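Local coordinates for Tol-Pal system protein TolA (Pseudomonas aeruginosa, PDB 1LR0) that probably helps maintain outer membrane integrity and invaginate the outer membrane during cell division, as an inner membrane component of the Tol-Pal system, here represented by its periplasmic domain, at residues L30-W42 with A87-L100. Sequence-based numbering, arbitrary orientation.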
loop_
_atom_site.group_PDB
_atom_site.type_symbol
_atom_site.label_atom_id
_atom_site.label_comp_id
_atom_site.label_asym_id
_atom_site.label_seq_id
_atom_site.Cartn_x
_atom_site.Cartn_y
_atom_site.Cartn_z
ATOM N N LEU A 30 6.311 -0.745 -3.621
ATOM C CA LEU A 30 5.364 0.342 -3.389
ATOM C C LEU A 30 4.559 0.224 -2.054
ATOM O O LEU A 30 4.266 1.240 -1.434
ATOM C CB LEU A 30 4.424 0.464 -4.584
ATOM C CG LEU A 30 5.111 1.121 -5.782
ATOM C CD1 LEU A 30 4.316 0.812 -7.057
ATOM C CD2 LEU A 30 5.352 2.677 -5.566
ATOM N N ASP A 31 4.201 -0.980 -1.641
ATOM C CA ASP A 31 3.484 -1.211 -0.406
ATOM C C ASP A 31 4.425 -0.882 0.752
ATOM O O ASP A 31 3.969 -0.308 1.746
ATOM C CB ASP A 31 2.899 -2.626 -0.249
ATOM C CG ASP A 31 1.689 -2.864 -1.176
ATOM O OD1 ASP A 31 1.210 -1.882 -1.847
ATOM O OD2 ASP A 31 1.163 -3.989 -1.281
ATOM N N ASP A 32 5.701 -1.202 0.587
ATOM C CA ASP A 32 6.710 -0.837 1.567
ATOM C C ASP A 32 6.794 0.696 1.709
ATOM O O ASP A 32 6.843 1.204 2.848
ATOM C CB ASP A 32 8.085 -1.332 1.226
ATOM C CG ASP A 32 8.283 -2.794 1.455
ATOM O OD1 ASP A 32 7.481 -3.399 2.202
ATOM O OD2 ASP A 32 9.310 -3.374 0.900
ATOM N N LEU A 33 6.828 1.387 0.573
ATOM C CA LEU A 33 6.841 2.840 0.581
ATOM C C LEU A 33 5.604 3.362 1.325
ATOM O O LEU A 33 5.714 4.187 2.195
ATOM C CB LEU A 33 7.030 3.400 -0.825
ATOM C CG LEU A 33 6.976 4.927 -1.004
ATOM C CD1 LEU A 33 8.203 5.454 -0.406
ATOM C CD2 LEU A 33 6.884 5.287 -2.441
ATOM N N ILE A 34 4.428 2.844 1.039
ATOM C CA ILE A 34 3.248 3.348 1.715
ATOM C C ILE A 34 3.403 3.161 3.212
ATOM O O ILE A 34 3.222 4.073 4.030
ATOM C CB ILE A 34 2.035 2.614 1.216
ATOM C CG1 ILE A 34 1.715 3.006 -0.226
ATOM C CG2 ILE A 34 0.842 2.862 2.103
ATOM C CD1 ILE A 34 0.615 2.137 -0.823
ATOM N N VAL A 35 3.834 1.971 3.566
ATOM C CA VAL A 35 3.951 1.649 4.967
ATOM C C VAL A 35 4.982 2.574 5.625
ATOM O O VAL A 35 4.715 3.149 6.695
ATOM C CB VAL A 35 4.267 0.105 5.182
ATOM C CG1 VAL A 35 4.697 -0.082 6.595
ATOM C CG2 VAL A 35 2.958 -0.727 4.959
ATOM N N ASN A 36 6.122 2.787 4.984
ATOM C CA ASN A 36 7.124 3.639 5.607
ATOM C C ASN A 36 6.629 5.081 5.745
ATOM O O ASN A 36 6.840 5.732 6.761
ATOM C CB ASN A 36 8.433 3.599 4.853
ATOM C CG ASN A 36 9.289 2.270 5.181
ATOM O OD1 ASN A 36 10.393 2.384 5.638
ATOM N ND2 ASN A 36 8.705 1.095 5.041
ATOM N N LEU A 37 5.948 5.563 4.712
ATOM C CA LEU A 37 5.497 6.992 4.735
ATOM C C LEU A 37 4.433 7.222 5.783
ATOM O O LEU A 37 4.459 8.230 6.526
ATOM C CB LEU A 37 5.017 7.422 3.342
ATOM C CG LEU A 37 6.105 7.419 2.256
ATOM C CD1 LEU A 37 5.429 7.795 0.873
ATOM C CD2 LEU A 37 7.112 8.404 2.640
ATOM N N VAL A 38 3.518 6.251 5.914
ATOM C CA VAL A 38 2.470 6.286 6.938
ATOM C C VAL A 38 3.125 6.157 8.306
ATOM O O VAL A 38 2.782 6.851 9.216
ATOM C CB VAL A 38 1.453 5.212 6.726
ATOM C CG1 VAL A 38 0.457 5.132 7.856
ATOM C CG2 VAL A 38 0.743 5.359 5.375
ATOM N N SER A 39 4.141 5.343 8.429
ATOM C CA SER A 39 4.779 5.195 9.723
ATOM C C SER A 39 5.399 6.524 10.158
ATOM O O SER A 39 5.376 6.911 11.318
ATOM C CB SER A 39 5.906 4.130 9.630
ATOM O OG SER A 39 5.387 2.823 9.366
ATOM N N GLN A 40 5.996 7.236 9.225
ATOM C CA GLN A 40 6.613 8.486 9.557
ATOM C C GLN A 40 5.640 9.506 9.999
ATOM O O GLN A 40 5.932 10.312 10.896
ATOM C CB GLN A 40 7.229 9.075 8.300
ATOM C CG GLN A 40 8.599 8.631 8.054
ATOM C CD GLN A 40 8.962 8.772 6.579
ATOM O OE1 GLN A 40 9.676 7.908 6.084
ATOM N NE2 GLN A 40 8.500 9.854 5.903
ATOM N N GLN A 41 4.465 9.457 9.435
ATOM C CA GLN A 41 3.457 10.361 9.908
ATOM C C GLN A 41 2.690 10.005 11.211
ATOM O O GLN A 41 2.041 10.837 11.862
ATOM C CB GLN A 41 2.369 10.546 8.916
ATOM C CG GLN A 41 2.894 11.187 7.610
ATOM C CD GLN A 41 3.248 12.720 7.779
ATOM O OE1 GLN A 41 2.711 13.399 8.635
ATOM N NE2 GLN A 41 4.127 13.202 6.980
ATOM N N TRP A 42 2.752 8.749 11.564
ATOM C CA TRP A 42 1.900 8.240 12.628
ATOM C C TRP A 42 2.192 8.862 13.983
ATOM O O TRP A 42 3.335 8.942 14.442
ATOM C CB TRP A 42 2.110 6.707 12.697
ATOM C CG TRP A 42 1.245 5.961 13.650
ATOM C CD1 TRP A 42 -0.135 5.895 13.640
ATOM C CD2 TRP A 42 1.681 5.047 14.677
ATOM N NE1 TRP A 42 -0.559 5.071 14.648
ATOM C CE2 TRP A 42 0.524 4.531 15.288
ATOM C CE3 TRP A 42 2.934 4.645 15.159
ATOM C CZ2 TRP A 42 0.569 3.548 16.284
ATOM C CZ3 TRP A 42 2.989 3.704 16.185
ATOM C CH2 TRP A 42 1.816 3.186 16.736
ATOM N N ALA A 87 -2.795 9.234 9.733
ATOM C CA ALA A 87 -1.444 9.123 9.254
ATOM C C ALA A 87 -1.438 8.976 7.720
ATOM O O ALA A 87 -0.579 9.594 7.043
ATOM C CB ALA A 87 -0.641 7.909 9.920
ATOM N N VAL A 88 -2.353 8.170 7.184
ATOM C CA VAL A 88 -2.413 8.026 5.767
ATOM C C VAL A 88 -2.640 9.425 5.129
ATOM O O VAL A 88 -2.010 9.752 4.152
ATOM C CB VAL A 88 -3.520 7.055 5.270
ATOM C CG1 VAL A 88 -3.677 7.057 3.724
ATOM C CG2 VAL A 88 -3.075 5.574 5.723
ATOM N N ARG A 89 -3.724 10.054 5.558
ATOM C CA ARG A 89 -4.073 11.411 4.962
ATOM C C ARG A 89 -2.878 12.389 5.069
ATOM O O ARG A 89 -2.565 13.192 4.159
ATOM C CB ARG A 89 -5.330 11.983 5.582
ATOM C CG ARG A 89 -6.544 11.147 5.540
ATOM C CD ARG A 89 -6.901 10.850 4.130
ATOM N NE ARG A 89 -7.170 12.088 3.363
ATOM C CZ ARG A 89 -8.355 12.646 3.229
ATOM N NH1 ARG A 89 -9.474 12.116 3.734
ATOM N NH2 ARG A 89 -8.398 13.742 2.529
ATOM N N ASN A 90 -2.143 12.337 6.166
ATOM C CA ASN A 90 -1.066 13.191 6.360
ATOM C C ASN A 90 0.129 12.949 5.431
ATOM O O ASN A 90 1.005 13.810 5.291
ATOM C CB ASN A 90 -0.699 13.127 7.818
ATOM C CG ASN A 90 -1.604 13.932 8.687
ATOM O OD1 ASN A 90 -2.172 14.917 8.254
ATOM N ND2 ASN A 90 -1.720 13.523 9.945
ATOM N N VAL A 91 0.207 11.788 4.811
ATOM C CA VAL A 91 1.288 11.552 3.915
ATOM C C VAL A 91 1.123 12.473 2.721
ATOM O O VAL A 91 2.119 12.917 2.160
ATOM C CB VAL A 91 1.253 10.152 3.410
ATOM C CG1 VAL A 91 2.076 9.955 2.235
ATOM C CG2 VAL A 91 1.601 9.135 4.525
ATOM N N GLY A 92 -0.135 12.742 2.361
ATOM C CA GLY A 92 -0.454 13.778 1.365
ATOM C C GLY A 92 -0.448 13.287 -0.082
ATOM O O GLY A 92 -1.436 13.246 -0.769
ATOM N N ARG A 93 0.718 12.801 -0.461
ATOM C CA ARG A 93 1.022 12.320 -1.821
ATOM C C ARG A 93 2.139 11.314 -1.934
ATOM O O ARG A 93 3.140 11.434 -1.276
ATOM C CB ARG A 93 1.351 13.495 -2.757
ATOM C CG ARG A 93 2.455 14.454 -2.291
ATOM C CD ARG A 93 2.616 15.721 -3.155
ATOM N NE ARG A 93 2.921 15.475 -4.527
ATOM C CZ ARG A 93 4.140 15.466 -5.012
ATOM N NH1 ARG A 93 5.154 15.661 -4.225
ATOM N NH2 ARG A 93 4.348 15.310 -6.294
ATOM N N ILE A 94 2.012 10.455 -2.909
ATOM C CA ILE A 94 2.999 9.453 -3.212
ATOM C C ILE A 94 3.277 9.516 -4.708
ATOM O O ILE A 94 2.742 8.623 -5.405
ATOM C CB ILE A 94 2.486 8.034 -2.745
ATOM C CG1 ILE A 94 2.091 8.139 -1.266
ATOM C CG2 ILE A 94 3.614 7.099 -2.873
ATOM C CD1 ILE A 94 1.647 6.830 -0.635
ATOM N N PRO A 95 4.026 10.542 -5.188
ATOM C CA PRO A 95 4.274 10.749 -6.653
ATOM C C PRO A 95 5.000 9.552 -7.317
ATOM O O PRO A 95 5.054 9.337 -8.536
ATOM C CB PRO A 95 5.100 12.032 -6.678
ATOM C CG PRO A 95 5.586 12.218 -5.228
ATOM C CD PRO A 95 4.553 11.627 -4.345
ATOM N N GLU A 96 5.598 8.735 -6.452
ATOM C CA GLU A 96 6.172 7.464 -6.858
ATOM C C GLU A 96 5.153 6.667 -7.610
ATOM O O GLU A 96 5.511 5.883 -8.528
ATOM C CB GLU A 96 6.772 6.656 -5.660
ATOM C CG GLU A 96 7.960 7.333 -4.987
ATOM C CD GLU A 96 7.630 8.432 -3.938
ATOM O OE1 GLU A 96 6.459 8.851 -3.806
ATOM O OE2 GLU A 96 8.568 8.855 -3.233
HETATM N N MSE A 97 3.851 6.880 -7.381
HETATM C CA MSE A 97 2.931 6.115 -8.113
HETATM C C MSE A 97 2.996 6.427 -9.578
HETATM O O MSE A 97 2.508 5.650 -10.374
HETATM C CB MSE A 97 1.534 6.355 -7.670
HETATM C CG MSE A 97 1.299 6.007 -6.261
HETATM SE SE MSE A 97 1.175 3.970 -6.141
HETATM C CE MSE A 97 1.806 3.814 -4.174
ATOM N N GLN A 98 3.621 7.525 -9.953
ATOM C CA GLN A 98 3.553 7.919 -11.367
ATOM C C GLN A 98 4.406 7.003 -12.209
ATOM O O GLN A 98 4.410 7.108 -13.413
ATOM C CB GLN A 98 4.015 9.345 -11.562
ATOM C CG GLN A 98 3.065 10.432 -11.015
ATOM C CD GLN A 98 3.692 11.796 -11.004
ATOM O OE1 GLN A 98 4.536 12.101 -11.846
ATOM N NE2 GLN A 98 3.287 12.633 -10.054
ATOM N N GLN A 99 5.137 6.101 -11.589
ATOM C CA GLN A 99 5.992 5.152 -12.285
ATOM C C GLN A 99 5.245 3.972 -12.849
ATOM O O GLN A 99 5.785 3.204 -13.649
ATOM C CB GLN A 99 6.969 4.624 -11.289
ATOM C CG GLN A 99 7.862 5.793 -10.745
ATOM C CD GLN A 99 8.907 5.355 -9.688
ATOM O OE1 GLN A 99 9.741 6.185 -9.225
ATOM N NE2 GLN A 99 8.854 4.066 -9.295
ATOM N N LEU A 100 3.999 3.831 -12.453
ATOM C CA LEU A 100 3.181 2.768 -12.948
ATOM C C LEU A 100 2.511 3.162 -14.282
ATOM O O LEU A 100 2.045 4.268 -14.420
ATOM C CB LEU A 100 2.058 2.497 -11.972
ATOM C CG LEU A 100 2.497 2.011 -10.591
ATOM C CD1 LEU A 100 1.319 1.877 -9.774
ATOM C CD2 LEU A 100 3.156 0.670 -10.758
HETATM O O HOH W 1 -0.779 11.535 11.752
#
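In the helical layer of this TonB-like C-terminal domain of TolA, Val38 and Ala87 mark where the end of the long helix 4-41 crosses helix 78-91. The axes of segments 30-41 and 87-91 approach to 8.0 Å at 103°, close enough for small side chains to mesh. Val38 CG1 lies 3.6 Å from Ala87 CB, while its other methyl, CG2, meets Val88 CG2. Val91 CG2 packs on backbone as well as side chain, 3.6 Å from Leu37 O.

Beyond Gly92, the first residue to leave helical phi/psi and one with positive phi, the chain runs on alongside helix 4-41. Ile94 spreads its branches among three residues: CD1 touches Ile34 CG1, CG2 faces Leu33, and CG1 slides past Leu37 CD1. With its CG anti to the backbone N (chi1 176°), Leu33 lays CD2 across the Glu96 chain at about a right angle, nearest CG at 3.4 Å, with the carboxylate carbon close by. The selenomethionine Met97 is bent at chi2 (-76°), bringing CE to both Ile34 CD1 (3.9 Å) and Leu30 CD2. Leu30 and Leu100 close this end tip to tip, CD1 to CD2 at 3.9 Å.

At the other end Trp42 CB packs on Ala87 CB, and Gln41 lays CB and CG near Ala87 O and CG also near Val91 CG2. Beside it a water bridges the segments, donating to Gln41 O (2.9 Å) and accepting from Asn90 ND2 (2.8 Å). Phe116 of strand 111-116 touches both Val38 and Val88, placing the crossing against the antiparallel sheet, as expected of the two-layer alpha+beta fold shared by TolA and TonB C-terminal domains.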